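Local coordinates for protein transcriptional regulator (Streptococcus pneumoniae, PDB 2GNP) that is probably a transcriptional regulator with a putative sugar-binding domain that may sense a sugar-type effector, although its function has not been established, at residues A[104-109]-A[117-122]. Sequence-based numbering, arbitrary orientation.
Sequences TLIYEM and CTFMNA
The ring of Phe119 presents its CE2 corner to the helix 102-113. At this edge, close to the ring plane, lies the backbone N of Tyr107, 4.2 Å from CE2 of Phe119. CG2 of Ile106 approaches CE2 of Phe119 obliquely at 3.8 Å. Tyr107 adds its CB, 4.5 Å from CE2 of Phe119; a flat phenylalanine can slip in edge-first and reach helix backbone as well as aliphatic carbon with one corner. With CG anti to its own carbonyl carbon (chi1 -68°), Phe119 brings its CE2 edge to the helix, and its side chain also touches Asn103.

In this Rossmann-like alpha/beta domain, helix 102-113 is the connection of a beta-alpha-beta crossover between parallel neighbours 85-88 and 116-117, and the chain leaving the second strand runs back past the helix.

Ile106 makes the largest single contribution. CG2 of Ile106 meets Phe119 CE2 and Cys117 SG from directions roughly at right angles. SG of Cys117, 3.7 Å from CG2 of Ile106, is a small, weakly polar group that suits a partly exposed spot beside a methyl. The other branch reaches along the loop: CD1 of Ile106 lies 3.5 Å from O of Thr118, a van der Waals approach. A beta-branched residue can thus touch three successive residues at once. Ile106 also packs on Phe86 of the first strand, and Thr118 hydrogen-bonds to Phe86 through the backbone. CB of Thr118 points away from the helix, and its side chain touches Tyr87, while Asn103 OD1 accepts a hydrogen bond from N of Met120.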
ATOM      1  N   THR A 104      11.025   8.512   5.713  1.00 14.74           N
ATOM      2  CA  THR A 104      11.852   7.585   6.486  1.00 15.49           C
ATOM      3  C   THR A 104      12.110   6.257   5.759  1.00 14.14           C
ATOM      4  O   THR A 104      13.238   5.747   5.720  1.00 14.19           O
ATOM      5  CB  THR A 104      11.321   7.296   7.898  1.00 16.77           C
ATOM      6  OG1 THR A 104      11.245   8.520   8.616  1.00 19.18           O
ATOM      7  CG2 THR A 104      12.296   6.332   8.647  1.00 18.28           C
ATOM      8  N   LEU A 105      11.038   5.687   5.228  1.00 13.14           N
ATOM      9  CA  LEU A 105      11.164   4.409   4.525  1.00 12.92           C
ATOM     10  C   LEU A 105      12.018   4.573   3.306  1.00 12.28           C
ATOM     11  O   LEU A 105      12.836   3.726   3.004  1.00 12.41           O
ATOM     12  CB  LEU A 105       9.771   3.889   4.133  1.00 11.95           C
ATOM     13  CG  LEU A 105       8.829   3.597   5.302  1.00 13.93           C
ATOM     14  CD1 LEU A 105       7.433   3.220   4.796  1.00 17.55           C
ATOM     15  CD2 LEU A 105       9.450   2.545   6.267  1.00 19.64           C
ATOM     16  N   ILE A 106      11.745   5.605   2.497  1.00 11.21           N
ATOM     17  CA  ILE A 106      12.623   5.825   1.325  1.00 11.81           C
ATOM     18  C   ILE A 106      14.120   5.957   1.743  1.00 11.72           C
ATOM     19  O   ILE A 106      14.992   5.319   1.152  1.00 12.57           O
ATOM     20  CB  ILE A 106      12.154   7.108   0.635  1.00 11.88           C
ATOM     21  CG1 ILE A 106      10.819   6.831  -0.074  1.00 10.51           C
ATOM     22  CG2 ILE A 106      13.172   7.676  -0.344  1.00 12.01           C
ATOM     23  CD1 ILE A 106      10.109   8.129  -0.550  1.00 14.13           C
ATOM     24  N   TYR A 107      14.404   6.760   2.755  1.00 10.38           N
ATOM     25  CA  TYR A 107      15.800   6.877   3.239  1.00 11.84           C
ATOM     26  C   TYR A 107      16.414   5.513   3.625  1.00 11.66           C
ATOM     27  O   TYR A 107      17.560   5.163   3.185  1.00 12.46           O
ATOM     28  CB  TYR A 107      15.879   7.847   4.433  1.00 14.29           C
ATOM     29  CG  TYR A 107      17.319   7.939   4.887  1.00 14.54           C
ATOM     30  CD1 TYR A 107      18.296   8.430   4.022  1.00 16.72           C
ATOM     31  CD2 TYR A 107      17.703   7.492   6.154  1.00 17.54           C
ATOM     32  CE1 TYR A 107      19.625   8.521   4.409  1.00 20.92           C
ATOM     33  CE2 TYR A 107      19.041   7.572   6.566  1.00 18.84           C
ATOM     34  CZ  TYR A 107      19.989   8.068   5.678  1.00 20.38           C
ATOM     35  OH  TYR A 107      21.324   8.143   6.053  1.00 22.51           O
ATOM     36  N   GLU A 108      15.639   4.737   4.393  1.00 12.11           N
ATOM     37  CA  GLU A 108      16.147   3.426   4.863  1.00 12.56           C
ATOM     38  C   GLU A 108      16.421   2.501   3.681  1.00 13.96           C
ATOM     39  O   GLU A 108      17.428   1.749   3.668  1.00 13.78           O
ATOM     40  CB  GLU A 108      15.248   2.799   5.912  1.00 15.29           C
ATOM     41  CG  GLU A 108      15.208   3.639   7.190  1.00 16.63           C
ATOM     42  CD  GLU A 108      16.539   3.760   7.949  1.00 27.38           C
ATOM     43  OE1 GLU A 108      17.552   3.064   7.651  1.00 29.99           O
ATOM     44  OE2 GLU A 108      16.563   4.563   8.907  1.00 32.47           O
HETATM   45  N   MSE A 109      15.512   2.510   2.719  1.00 12.13           N
HETATM   46  CA  MSE A 109      15.703   1.668   1.515  1.00 12.61           C
HETATM   47  C   MSE A 109      16.930   2.161   0.730  1.00 14.24           C
HETATM   48  O   MSE A 109      17.707   1.358   0.189  1.00 13.50           O
HETATM   49  CB  MSE A 109      14.437   1.668   0.643  1.00 14.55           C
HETATM   50  CG  MSE A 109      13.278   0.919   1.269  1.00 14.00           C
HETATM   51 SE   MSE A 109      13.676  -1.058   1.179  0.75 15.81          SE
HETATM   52  CE  MSE A 109      13.619  -1.304  -0.789  1.00 18.43           C
ATOM     53  N   CYS A 117      17.035   9.306  -4.084  1.00 14.10           N
ATOM     54  CA  CYS A 117      15.746   9.476  -3.347  1.00 14.39           C
ATOM     55  C   CYS A 117      15.089  10.772  -3.771  1.00 14.79           C
ATOM     56  O   CYS A 117      15.781  11.829  -3.810  1.00 12.65           O
ATOM     57  CB  CYS A 117      15.980   9.654  -1.841  1.00 14.24           C
ATOM     58  SG  CYS A 117      16.735   8.191  -1.092  1.00 17.87           S
ATOM     59  N   THR A 118      13.768  10.693  -3.988  1.00 13.50           N
ATOM     60  CA  THR A 118      12.895  11.851  -4.087  1.00 12.92           C
ATOM     61  C   THR A 118      11.975  11.744  -2.864  1.00 13.09           C
ATOM     62  O   THR A 118      11.532  10.628  -2.522  1.00 12.67           O
ATOM     63  CB  THR A 118      12.055  11.718  -5.391  1.00 13.44           C
ATOM     64  OG1 THR A 118      12.872  11.829  -6.574  1.00 15.01           O
ATOM     65  CG2 THR A 118      10.991  12.781  -5.457  1.00 14.16           C
ATOM     66  N   PHE A 119      11.735  12.880  -2.182  1.00 13.43           N
ATOM     67  CA  PHE A 119      10.971  12.902  -0.941  1.00 14.53           C
ATOM     68  C   PHE A 119       9.658  13.628  -1.163  1.00 15.72           C
ATOM     69  O   PHE A 119       9.548  14.371  -2.122  1.00 16.68           O
ATOM     70  CB  PHE A 119      11.777  13.573   0.162  1.00 14.96           C
ATOM     71  CG  PHE A 119      12.972  12.760   0.562  1.00 14.60           C
ATOM     72  CD1 PHE A 119      14.256  13.163   0.159  1.00 16.81           C
ATOM     73  CD2 PHE A 119      12.819  11.573   1.299  1.00 18.58           C
ATOM     74  CE1 PHE A 119      15.380  12.381   0.532  1.00 15.50           C
ATOM     75  CE2 PHE A 119      13.956  10.791   1.672  1.00 15.95           C
ATOM     76  CZ  PHE A 119      15.216  11.220   1.257  1.00 12.18           C
HETATM   77  N   MSE A 120       8.681  13.341  -0.297  1.00 16.87           N
HETATM   78  CA  MSE A 120       7.387  14.023  -0.335  1.00 18.76           C
HETATM   79  C   MSE A 120       7.469  15.248   0.600  1.00 19.12           C
HETATM   80  O   MSE A 120       7.697  15.122   1.786  1.00 20.74           O
HETATM   81  CB  MSE A 120       6.237  13.079   0.053  1.00 17.00           C
HETATM   82  CG  MSE A 120       4.867  13.765   0.181  1.00 19.93           C
HETATM   83 SE   MSE A 120       4.366  14.545  -1.553  0.75 21.85          SE
HETATM   84  CE  MSE A 120       4.121  12.916  -2.545  1.00 20.84           C
ATOM     85  N   ASN A 121       7.298  16.429   0.009  1.00 21.72           N
ATOM     86  CA  ASN A 121       7.349  17.701   0.714  1.00 23.28           C
ATOM     87  C   ASN A 121       5.908  18.215   1.079  1.00 23.39           C
ATOM     88  O   ASN A 121       5.673  18.801   2.165  1.00 26.04           O
ATOM     89  CB  ASN A 121       8.117  18.703  -0.190  1.00 25.46           C
ATOM     90  CG  ASN A 121       9.007  19.699   0.592  1.00 30.45           C
ATOM     91  OD1 ASN A 121       9.358  19.469   1.759  1.00 36.39           O
ATOM     92  ND2 ASN A 121       9.412  20.814  -0.088  1.00 32.92           N
ATOM     93  N   ALA A 122       4.942  17.934   0.205  1.00 21.20           N
ATOM     94  CA  ALA A 122       3.554  18.462   0.347  1.00 20.19           C
ATOM     95  C   ALA A 122       2.738  17.594   1.266  1.00 18.85           C
ATOM     96  O   ALA A 122       2.924  16.365   1.291  1.00 20.58           O
ATOM     97  CB  ALA A 122       2.870  18.541  -1.009  1.00 19.21           C
TER